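Local structure of tudor and KH domain-containing protein homolog (Bombyx mori, 5VQH) at residues 34-39 with 174-179; 49-54 with 89-94; 111-114 with 119-122. The protein takes part in primary piRNA biogenesis in the silkworm germline, its extended Tudor domain recognising the symmetrically dimethylated arginines of the Piwi proteins Siwi and Ago3. All blocks are in the same frame, centred on the assembly; numbering follows the deposited sequence.

Contact 1: residues 34-39 with 174-179; sequences SRFWVQ and ERFEEL
F36 on strand 35-40 and F176 on helix 170-179 meet in a T-shaped aromatic pair, and these two rings make up essentially the whole contact. The centroid of the F36 ring lies 5.1 Å from that of the F176 ring, with the planes inclined at 68°. F176 supplies the edge: its CZ stands over one face of F36, displaced toward the rim, and comes within 3.6 Å of F36 CD2. CE2 of F176 follows beside it, 3.9 Å from F36 CG. F176 CG is anti to the backbone N (chi1 180°), which sends the ring from the helix toward the strand; even the nearest CA atoms, of F36 and E177, are 10.0 Å apart, so the rings span the interval. Around the pair, C144 packs on F36, while V30, L146 and V225 pack on F176, placing the rings where helix 170-179 lies on the larger sheet of the extended Tudor domain. No hydrogen bond or salt bridge crosses between the segments; R175 is paired with E178 within the helix and with E232. The attachment is therefore purely apolar, with the weakly positive ring hydrogens of F176 directed at the pi cloud of F36.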
loop_
_atom_site.group_PDB
_atom_site.type_symbol
_atom_site.label_atom_id
_atom_site.label_comp_id
_atom_site.label_asym_id
_atom_site.label_seq_id
_atom_site.Cartn_x
_atom_site.Cartn_y
_atom_site.Cartn_z
ATOM N N SER A 34 9.506 -8.453 0.738
ATOM C CA SER A 34 10.189 -7.533 1.610
ATOM C C SER A 34 9.437 -6.212 1.789
ATOM O O SER A 34 9.847 -5.409 2.577
ATOM C CB SER A 34 11.608 -7.297 1.079
ATOM O OG SER A 34 12.357 -8.514 1.154
ATOM N N ARG A 35 8.349 -6.002 1.059
ATOM C CA ARG A 35 7.702 -4.713 0.994
ATOM C C ARG A 35 6.308 -4.851 0.423
ATOM O O ARG A 35 6.118 -4.892 -0.811
ATOM C CB ARG A 35 8.502 -3.754 0.122
ATOM C CG ARG A 35 8.207 -2.266 0.308
ATOM C CD ARG A 35 9.193 -1.446 -0.514
ATOM N NE ARG A 35 8.617 -0.220 -1.071
ATOM C CZ ARG A 35 8.581 0.957 -0.440
ATOM N NH1 ARG A 35 9.060 1.083 0.804
ATOM N NH2 ARG A 35 8.046 2.019 -1.049
ATOM N N PHE A 36 5.329 -4.909 1.327
ATOM C CA PHE A 36 3.928 -4.941 0.942
ATOM C C PHE A 36 3.071 -4.152 1.915
ATOM O O PHE A 36 3.573 -3.650 2.904
ATOM C CB PHE A 36 3.450 -6.383 0.765
ATOM C CG PHE A 36 3.567 -7.208 1.967
ATOM C CD1 PHE A 36 2.467 -7.402 2.776
ATOM C CD2 PHE A 36 4.770 -7.832 2.279
ATOM C CE1 PHE A 36 2.557 -8.185 3.913
ATOM C CE2 PHE A 36 4.895 -8.605 3.434
ATOM C CZ PHE A 36 3.770 -8.778 4.255
ATOM N N TRP A 37 1.794 -4.015 1.591
ATOM C CA TRP A 37 0.865 -3.192 2.319
ATOM C C TRP A 37 -0.371 -3.996 2.761
ATOM O O TRP A 37 -0.937 -4.769 2.010
ATOM C CB TRP A 37 0.516 -1.951 1.460
ATOM C CG TRP A 37 1.754 -1.003 1.323
ATOM C CD1 TRP A 37 2.101 0.024 2.164
ATOM C CD2 TRP A 37 2.767 -1.037 0.326
ATOM N NE1 TRP A 37 3.264 0.602 1.750
ATOM C CE2 TRP A 37 3.689 -0.034 0.628
ATOM C CE3 TRP A 37 2.976 -1.809 -0.807
ATOM C CZ2 TRP A 37 4.799 0.201 -0.153
ATOM C CZ3 TRP A 37 4.079 -1.589 -1.568
ATOM C CH2 TRP A 37 4.969 -0.591 -1.264
ATOM N N VAL A 38 -0.768 -3.861 4.016
ATOM C CA VAL A 38 -2.007 -4.482 4.465
ATOM C C VAL A 38 -3.004 -3.438 4.936
ATOM O O VAL A 38 -2.623 -2.326 5.276
ATOM C CB VAL A 38 -1.787 -5.542 5.557
ATOM C CG1 VAL A 38 -0.685 -6.484 5.147
ATOM C CG2 VAL A 38 -1.376 -4.921 6.862
ATOM N N GLN A 39 -4.278 -3.816 4.890
ATOM C CA GLN A 39 -5.382 -3.078 5.476
ATOM C C GLN A 39 -5.983 -3.955 6.557
ATOM O O GLN A 39 -6.043 -5.171 6.411
ATOM C CB GLN A 39 -6.446 -2.805 4.441
ATOM C CG GLN A 39 -5.946 -2.068 3.222
ATOM C CD GLN A 39 -6.851 -2.275 2.046
ATOM O OE1 GLN A 39 -7.365 -3.379 1.822
ATOM N NE2 GLN A 39 -7.050 -1.231 1.281
ATOM N N GLU A 174 5.637 -13.232 -7.688
ATOM C CA GLU A 174 4.365 -13.630 -8.305
ATOM C C GLU A 174 3.559 -14.605 -7.428
ATOM O O GLU A 174 2.339 -14.497 -7.262
ATOM C CB GLU A 174 4.652 -14.288 -9.655
ATOM C CG GLU A 174 3.412 -14.798 -10.378
ATOM C CD GLU A 174 2.290 -13.780 -10.420
ATOM O OE1 GLU A 174 2.577 -12.566 -10.560
ATOM O OE2 GLU A 174 1.117 -14.201 -10.315
ATOM N N ARG A 175 4.278 -15.562 -6.875
ATOM C CA ARG A 175 3.694 -16.613 -6.086
ATOM C C ARG A 175 3.191 -16.064 -4.730
ATOM O O ARG A 175 2.127 -16.473 -4.210
ATOM C CB ARG A 175 4.759 -17.690 -5.936
ATOM C CG ARG A 175 4.309 -18.915 -5.211
ATOM C CD ARG A 175 3.558 -19.889 -6.080
ATOM N NE ARG A 175 3.045 -20.893 -5.163
ATOM C CZ ARG A 175 1.769 -21.205 -5.011
ATOM N NH1 ARG A 175 0.809 -20.640 -5.765
ATOM N NH2 ARG A 175 1.450 -22.133 -4.116
ATOM N N PHE A 176 3.945 -15.111 -4.200
ATOM C CA PHE A 176 3.539 -14.380 -3.035
ATOM C C PHE A 176 2.264 -13.609 -3.337
ATOM O O PHE A 176 1.418 -13.485 -2.462
ATOM C CB PHE A 176 4.661 -13.437 -2.576
ATOM C CG PHE A 176 4.325 -12.605 -1.346
ATOM C CD1 PHE A 176 4.071 -13.204 -0.121
ATOM C CD2 PHE A 176 4.333 -11.196 -1.401
ATOM C CE1 PHE A 176 3.794 -12.436 1.008
ATOM C CE2 PHE A 176 4.068 -10.418 -0.265
ATOM C CZ PHE A 176 3.787 -11.049 0.938
ATOM N N GLU A 177 2.102 -13.105 -4.561
ATOM C CA GLU A 177 0.858 -12.436 -4.886
ATOM C C GLU A 177 -0.293 -13.431 -4.984
ATOM O O GLU A 177 -1.441 -13.072 -4.768
ATOM C CB GLU A 177 0.973 -11.632 -6.170
ATOM C CG GLU A 177 1.998 -10.507 -6.110
ATOM C CD GLU A 177 1.948 -9.584 -7.326
ATOM O OE1 GLU A 177 0.913 -9.541 -8.013
ATOM O OE2 GLU A 177 2.935 -8.879 -7.602
ATOM N N GLU A 178 -0.008 -14.670 -5.346
ATOM C CA GLU A 178 -1.080 -15.661 -5.489
ATOM C C GLU A 178 -1.476 -16.109 -4.097
ATOM O O GLU A 178 -2.662 -16.144 -3.778
ATOM C CB GLU A 178 -0.664 -16.870 -6.333
ATOM C CG GLU A 178 -0.634 -16.615 -7.841
ATOM C CD GLU A 178 0.352 -17.533 -8.622
ATOM O OE1 GLU A 178 0.632 -18.678 -8.183
ATOM O OE2 GLU A 178 0.855 -17.113 -9.698
ATOM N N LEU A 179 -0.482 -16.428 -3.271
ATOM C CA LEU A 179 -0.754 -16.951 -1.946
ATOM C C LEU A 179 -1.523 -15.949 -1.087
ATOM O O LEU A 179 -2.427 -16.346 -0.352
ATOM C CB LEU A 179 0.538 -17.327 -1.229
ATOM C CG LEU A 179 1.343 -18.465 -1.840
ATOM C CD1 LEU A 179 2.704 -18.559 -1.184
ATOM C CD2 LEU A 179 0.564 -19.754 -1.688
#

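Contact 2: residues 49-54 with 89-94; sequences DDLVAH and WYRARV. With 2MR (n3, n4-dimethylarginine), chain C.
Helix 43-59 packs against the start of strand 89-98 through a small apolar contact that backs one wall of the dimethylarginine pocket of the Tudor domain. The short segments approach to 7.7 Å between axes and run at 113° to each other, and V52 and L51 reach the strand at neighbouring positions. Both methyls of V52 meet Y90 CE1, CG1 at 3.7 Å, approaching the ring obliquely on the side away from the ligand. CG1 additionally rests near the backbone O of W89.

Y90 belongs with F83, Y113 and Y116 to the Tudor aromatic cage for methylarginine. The bound dimethylarginine uses the tyrosine differently. Its NH1 sits over the centre of one face of the Y90 ring, 3.8 Å above the plane, and its aliphatic CD lies 3.0 Å from Y90 OH. That hydroxyl is hydrogen-bonded to D86, and the ring of Y116 meets that of Y90 almost perpendicularly. With chi1 at -62°, Y90 has its CG anti to its own carbonyl carbon, a setting that carries the ring back to the helix and the ligand.

One residue earlier on the helix, L51 lays CD2 over a face of the guanidinium of R91, the next residue on the strand, 3.7 Å from R91 NE and off toward the rim. The arginine chain bends at chi3 (-61°), and its nitrogens bond to other partners: NE forms a salt bridge with D115, while NH1 and NH2 donate to the backbone oxygens of L134 and L137. The leucine methyl thus covers a buried cation whose charge and N-H groups are engaged around its rim. At Y90, contact with valine methyls and the bond to D86 probably steady a ring whose pi face meets NH1 and is likely to favour the positive charge of the methylated guanidinium.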
loop_
_atom_site.group_PDB
_atom_site.type_symbol
_atom_site.label_atom_id
_atom_site.label_comp_id
_atom_site.label_asym_id
_atom_site.label_seq_id
_atom_site.Cartn_x
_atom_site.Cartn_y
_atom_site.Cartn_z
ATOM N N ASP A 49 -14.540 1.997 1.331
ATOM C CA ASP A 49 -15.503 1.793 0.241
ATOM C C ASP A 49 -16.399 3.014 0.004
ATOM O O ASP A 49 -16.646 3.409 -1.118
ATOM C CB ASP A 49 -16.402 0.604 0.532
ATOM C CG ASP A 49 -15.688 -0.747 0.411
ATOM O OD1 ASP A 49 -14.511 -0.813 -0.016
ATOM O OD2 ASP A 49 -16.341 -1.773 0.755
ATOM N N ASP A 50 -16.917 3.592 1.062
ATOM C CA ASP A 50 -17.847 4.694 0.918
ATOM C C ASP A 50 -17.132 5.909 0.422
ATOM O O ASP A 50 -17.687 6.695 -0.366
ATOM C CB ASP A 50 -18.492 5.016 2.275
ATOM C CG ASP A 50 -19.476 3.959 2.696
ATOM O OD1 ASP A 50 -20.049 3.352 1.765
ATOM O OD2 ASP A 50 -19.653 3.718 3.927
ATOM N N LEU A 51 -15.910 6.080 0.929
ATOM C CA LEU A 51 -15.075 7.203 0.541
ATOM C C LEU A 51 -14.679 7.147 -0.941
ATOM O O LEU A 51 -14.675 8.164 -1.617
ATOM C CB LEU A 51 -13.849 7.285 1.442
ATOM C CG LEU A 51 -12.842 8.400 1.160
ATOM C CD1 LEU A 51 -13.522 9.746 1.211
ATOM C CD2 LEU A 51 -11.683 8.382 2.143
ATOM N N VAL A 52 -14.359 5.976 -1.452
ATOM C CA VAL A 52 -13.979 5.849 -2.857
ATOM C C VAL A 52 -15.150 6.230 -3.743
ATOM O O VAL A 52 -14.984 6.921 -4.727
ATOM C CB VAL A 52 -13.541 4.409 -3.219
ATOM C CG1 VAL A 52 -13.270 4.262 -4.704
ATOM C CG2 VAL A 52 -12.279 4.036 -2.474
ATOM N N ALA A 53 -16.327 5.723 -3.409
ATOM C CA ALA A 53 -17.559 6.020 -4.131
ATOM C C ALA A 53 -17.879 7.494 -4.091
ATOM O O ALA A 53 -18.277 8.088 -5.073
ATOM C CB ALA A 53 -18.718 5.268 -3.501
ATOM N N HIS A 54 -17.740 8.090 -2.936
ATOM C CA HIS A 54 -17.994 9.509 -2.834
ATOM C C HIS A 54 -16.982 10.335 -3.661
ATOM O O HIS A 54 -17.369 11.208 -4.453
ATOM C CB HIS A 54 -17.967 9.908 -1.369
ATOM C CG HIS A 54 -18.336 11.327 -1.133
ATOM N ND1 HIS A 54 -18.039 11.981 0.041
ATOM C CD2 HIS A 54 -18.971 12.227 -1.920
ATOM C CE1 HIS A 54 -18.492 13.221 -0.024
ATOM N NE2 HIS A 54 -19.056 13.399 -1.206
ATOM N N TRP A 89 -11.405 7.536 -8.192
ATOM C CA TRP A 89 -10.588 8.542 -7.512
ATOM C C TRP A 89 -10.143 8.081 -6.136
ATOM O O TRP A 89 -10.926 7.516 -5.351
ATOM C CB TRP A 89 -11.343 9.886 -7.404
ATOM C CG TRP A 89 -11.457 10.585 -8.743
ATOM C CD1 TRP A 89 -12.390 10.361 -9.709
ATOM C CD2 TRP A 89 -10.571 11.564 -9.277
ATOM N NE1 TRP A 89 -12.157 11.154 -10.806
ATOM C CE2 TRP A 89 -11.043 11.903 -10.565
ATOM C CE3 TRP A 89 -9.429 12.197 -8.794
ATOM C CZ2 TRP A 89 -10.412 12.826 -11.361
ATOM C CZ3 TRP A 89 -8.822 13.109 -9.583
ATOM C CH2 TRP A 89 -9.314 13.419 -10.859
ATOM N N TYR A 90 -8.877 8.371 -5.833
ATOM C CA TYR A 90 -8.216 7.878 -4.630
ATOM C C TYR A 90 -7.351 8.979 -3.998
ATOM O O TYR A 90 -7.005 9.997 -4.616
ATOM C CB TYR A 90 -7.389 6.632 -4.975
ATOM C CG TYR A 90 -8.231 5.488 -5.479
ATOM C CD1 TYR A 90 -8.882 4.660 -4.595
ATOM C CD2 TYR A 90 -8.406 5.245 -6.841
ATOM C CE1 TYR A 90 -9.678 3.616 -5.034
ATOM C CE2 TYR A 90 -9.212 4.204 -7.295
ATOM C CZ TYR A 90 -9.842 3.381 -6.372
ATOM O OH TYR A 90 -10.663 2.315 -6.726
ATOM N N ARG A 91 -7.033 8.778 -2.742
ATOM C CA ARG A 91 -6.161 9.650 -2.038
ATOM C C ARG A 91 -4.780 9.103 -2.278
ATOM O O ARG A 91 -4.532 7.904 -2.036
ATOM C CB ARG A 91 -6.469 9.644 -0.546
ATOM C CG ARG A 91 -7.895 10.005 -0.221
ATOM C CD ARG A 91 -8.193 10.116 1.282
ATOM N NE ARG A 91 -7.990 8.913 2.090
ATOM C CZ ARG A 91 -8.149 8.868 3.418
ATOM N NH1 ARG A 91 -8.512 9.959 4.106
ATOM N NH2 ARG A 91 -7.926 7.746 4.080
ATOM N N ALA A 92 -3.882 9.973 -2.737
ATOM C CA ALA A 92 -2.513 9.584 -3.007
ATOM C C ALA A 92 -1.558 10.672 -2.539
ATOM O O ALA A 92 -1.943 11.832 -2.412
ATOM C CB ALA A 92 -2.353 9.371 -4.477
ATOM N N ARG A 93 -0.309 10.293 -2.301
ATOM C CA ARG A 93 0.741 11.233 -1.926
ATOM C C ARG A 93 1.733 11.309 -3.094
ATOM O O ARG A 93 2.173 10.292 -3.587
ATOM C CB ARG A 93 1.439 10.751 -0.653
ATOM C CG ARG A 93 2.446 11.723 -0.070
ATOM C CD ARG A 93 3.242 11.119 1.085
ATOM N NE ARG A 93 2.428 10.864 2.295
ATOM C CZ ARG A 93 1.878 11.798 3.094
ATOM N NH1 ARG A 93 1.990 13.109 2.862
ATOM N NH2 ARG A 93 1.177 11.407 4.139
ATOM N N VAL A 94 2.081 12.513 -3.526
ATOM C CA VAL A 94 3.026 12.693 -4.593
ATOM C C VAL A 94 4.385 12.282 -4.069
ATOM O O VAL A 94 4.883 12.893 -3.116
ATOM C CB VAL A 94 3.027 14.168 -5.056
ATOM C CG1 VAL A 94 4.089 14.390 -6.112
ATOM C CG2 VAL A 94 1.647 14.540 -5.642
HETATM N N 2MR C . -11.166 -2.924 -7.573
HETATM C CA 2MR C . -10.459 -1.964 -8.440
HETATM C CB 2MR C . -9.294 -1.356 -7.666
HETATM C CG 2MR C . -9.686 -0.872 -6.271
HETATM C CD 2MR C . -8.670 0.185 -5.878
HETATM N NE 2MR C . -7.371 -0.427 -5.761
HETATM C CZ 2MR C . -6.286 0.310 -5.668
HETATM N NH1 2MR C . -6.409 1.554 -5.722
HETATM C CQ1 2MR C . -5.335 2.518 -5.627
HETATM N NH2 2MR C . -5.083 -0.250 -5.533
HETATM C CQ2 2MR C . -4.860 -1.687 -5.491
HETATM C C 2MR C . -9.914 -2.525 -9.747
HETATM O O 2MR C . -9.082 -1.907 -10.438
HETATM O OXT 2MR C . -10.285 -3.618 -10.185
#

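Contact 3: residues 111-114 with 119-122; sequences VFYL and SEYV. With 2MR (n3, n4-dimethylarginine), chain C.
V111 and E120 form the hydrogen-bonded pair of this antiparallel contact. V111 N donates to E120 O over 2.9 Å, the N-H...O angle being 170°, and E120 N returns a bond of 3.1 Å to V111 O, less straight at 146°. V111 O gathers further donors: S119 CA makes a C-H...O contact of 3.1 Å, and S119 OG lies at 3.4 Å, a weak hydrogen bond at most. F112 and S119 are the adjoining non-hydrogen-bonded pair; the serine OG lies at the edge of the F112 ring, near its plane. The bonds belong to the beta hairpin of strands 108-113 and 119-123, at one margin of the five-stranded antiparallel Tudor sheet, where the other side of strand 108-113 is bonded to strand 89-98.

Y113 turns an edge of its ring to the neighbouring strand, against the aliphatic part of E120, where Y113 CE2 is 3.8 Å from E120 CG. Beyond it, Y113 OH meets V122 CG2 at 3.7 Å and is hydrogen-bonded to V82 O. The E120 chain bends at chi2 (-68°), turning its carboxylate away to a salt bridge between OE1 and R84 NE. At the other end of the tyrosine, methyl CQ1 of the dimethylarginine reaches 3.4 Å from Y113 CG, obliquely to the ring, while the ligand is also hydrogen-bonded to D118. Replacing Y113 with an alanine would probably deprive the ligand methyl of a pocket wall and leave V82 O without its hydroxyl partner. V111 CG2 and V122 CG2 touch more loosely, at 4.2 Å.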
loop_
_atom_site.group_PDB
_atom_site.type_symbol
_atom_site.label_atom_id
_atom_site.label_comp_id
_atom_site.label_asym_id
_atom_site.label_seq_id
_atom_site.Cartn_x
_atom_site.Cartn_y
_atom_site.Cartn_z
ATOM N N VAL A 111 2.886 8.678 -7.862
ATOM C CA VAL A 111 1.963 8.755 -6.704
ATOM C C VAL A 111 1.749 7.441 -5.954
ATOM O O VAL A 111 1.714 6.368 -6.533
ATOM C CB VAL A 111 0.595 9.325 -7.089
ATOM C CG1 VAL A 111 0.774 10.666 -7.786
ATOM C CG2 VAL A 111 -0.190 8.395 -7.974
ATOM N N PHE A 112 1.656 7.551 -4.642
ATOM C CA PHE A 112 1.446 6.427 -3.744
ATOM C C PHE A 112 0.005 6.485 -3.240
ATOM O O PHE A 112 -0.369 7.443 -2.532
ATOM C CB PHE A 112 2.399 6.572 -2.609
ATOM C CG PHE A 112 2.177 5.612 -1.490
ATOM C CD1 PHE A 112 2.580 4.297 -1.598
ATOM C CD2 PHE A 112 1.641 6.036 -0.289
ATOM C CE1 PHE A 112 2.420 3.425 -0.536
ATOM C CE2 PHE A 112 1.490 5.155 0.773
ATOM C CZ PHE A 112 1.882 3.863 0.651
ATOM N N TYR A 113 -0.805 5.496 -3.653
ATOM C CA TYR A 113 -2.206 5.376 -3.253
ATOM C C TYR A 113 -2.285 4.949 -1.787
ATOM O O TYR A 113 -2.011 3.797 -1.418
ATOM C CB TYR A 113 -2.919 4.407 -4.171
ATOM C CG TYR A 113 -3.014 4.944 -5.586
ATOM C CD1 TYR A 113 -4.000 5.850 -5.935
ATOM C CD2 TYR A 113 -2.109 4.577 -6.538
ATOM C CE1 TYR A 113 -4.092 6.355 -7.204
ATOM C CE2 TYR A 113 -2.173 5.082 -7.819
ATOM C CZ TYR A 113 -3.161 5.968 -8.145
ATOM O OH TYR A 113 -3.212 6.458 -9.424
ATOM N N LEU A 114 -2.652 5.925 -0.951
ATOM C CA LEU A 114 -2.448 5.878 0.501
ATOM C C LEU A 114 -3.279 4.818 1.257
ATOM O O LEU A 114 -2.901 4.407 2.324
ATOM C CB LEU A 114 -2.786 7.255 1.085
ATOM C CG LEU A 114 -1.739 8.327 0.926
ATOM C CD1 LEU A 114 -2.339 9.699 1.131
ATOM C CD2 LEU A 114 -0.631 8.108 1.898
ATOM N N SER A 119 1.708 2.148 -6.288
ATOM C CA SER A 119 2.281 3.365 -6.834
ATOM C C SER A 119 2.160 3.329 -8.358
ATOM O O SER A 119 2.501 2.329 -8.963
ATOM C CB SER A 119 3.745 3.453 -6.434
ATOM O OG SER A 119 3.895 4.177 -5.240
ATOM N N GLU A 120 1.668 4.414 -8.950
ATOM C CA GLU A 120 1.580 4.592 -10.387
ATOM C C GLU A 120 2.070 5.993 -10.775
ATOM O O GLU A 120 2.119 6.896 -9.955
ATOM C CB GLU A 120 0.130 4.465 -10.874
ATOM C CG GLU A 120 -0.554 3.119 -10.670
ATOM C CD GLU A 120 0.030 1.993 -11.536
ATOM O OE1 GLU A 120 0.362 2.251 -12.740
ATOM O OE2 GLU A 120 0.140 0.852 -10.988
ATOM N N TYR A 121 2.415 6.151 -12.045
ATOM C CA TYR A 121 2.881 7.400 -12.604
ATOM C C TYR A 121 1.658 8.006 -13.250
ATOM O O TYR A 121 1.058 7.384 -14.116
ATOM C CB TYR A 121 3.938 7.145 -13.682
ATOM C CG TYR A 121 5.300 6.750 -13.161
ATOM C CD1 TYR A 121 6.067 7.658 -12.455
ATOM C CD2 TYR A 121 5.821 5.483 -13.404
ATOM C CE1 TYR A 121 7.309 7.320 -11.984
ATOM C CE2 TYR A 121 7.067 5.120 -12.938
ATOM C CZ TYR A 121 7.800 6.042 -12.227
ATOM O OH TYR A 121 9.054 5.718 -11.752
ATOM N N VAL A 122 1.272 9.189 -12.794
ATOM C CA VAL A 122 0.090 9.870 -13.276
ATOM C C VAL A 122 0.541 11.226 -13.765
ATOM O O VAL A 122 1.409 11.863 -13.174
ATOM C CB VAL A 122 -0.948 10.028 -12.142
ATOM C CG1 VAL A 122 -1.999 11.085 -12.466
ATOM C CG2 VAL A 122 -1.631 8.696 -11.877
HETATM N N 2MR C . -11.166 -2.924 -7.573
HETATM C CA 2MR C . -10.459 -1.964 -8.440
HETATM C CB 2MR C . -9.294 -1.356 -7.666
HETATM C CG 2MR C . -9.686 -0.872 -6.271
HETATM C CD 2MR C . -8.670 0.185 -5.878
HETATM N NE 2MR C . -7.371 -0.427 -5.761
HETATM C CZ 2MR C . -6.286 0.310 -5.668
HETATM N NH1 2MR C . -6.409 1.554 -5.722
HETATM C CQ1 2MR C . -5.335 2.518 -5.627
HETATM N NH2 2MR C . -5.083 -0.250 -5.533
HETATM C CQ2 2MR C . -4.860 -1.687 -5.491
HETATM C C 2MR C . -9.914 -2.525 -9.747
HETATM O O 2MR C . -9.082 -1.907 -10.438
HETATM O OXT 2MR C . -10.285 -3.618 -10.185
#

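Overall arrangement
After strands 13-15 and 23-30 the chain forms strand 35-40, whose partner in contact 1 arrives only with helix 170-179; that long closure encloses both other contacts. Helix 43-59 follows directly and, after some thirty residues, contact 2 brings strand 89-98 against it. Strand 108-113 then turns into strand 119-123, so contact 3 closes a short hairpin in series with contact 2. Those two, with centres 12 Å apart, both reach the five-stranded sheet, where strands 89-98 and 108-113 are neighbours bridged by backbone bonds between 89-94 and 111-114, and both touch the dimethylarginine. Contact 1 holds the larger sheet to its helix, and W37 against F112 links it to contact 3.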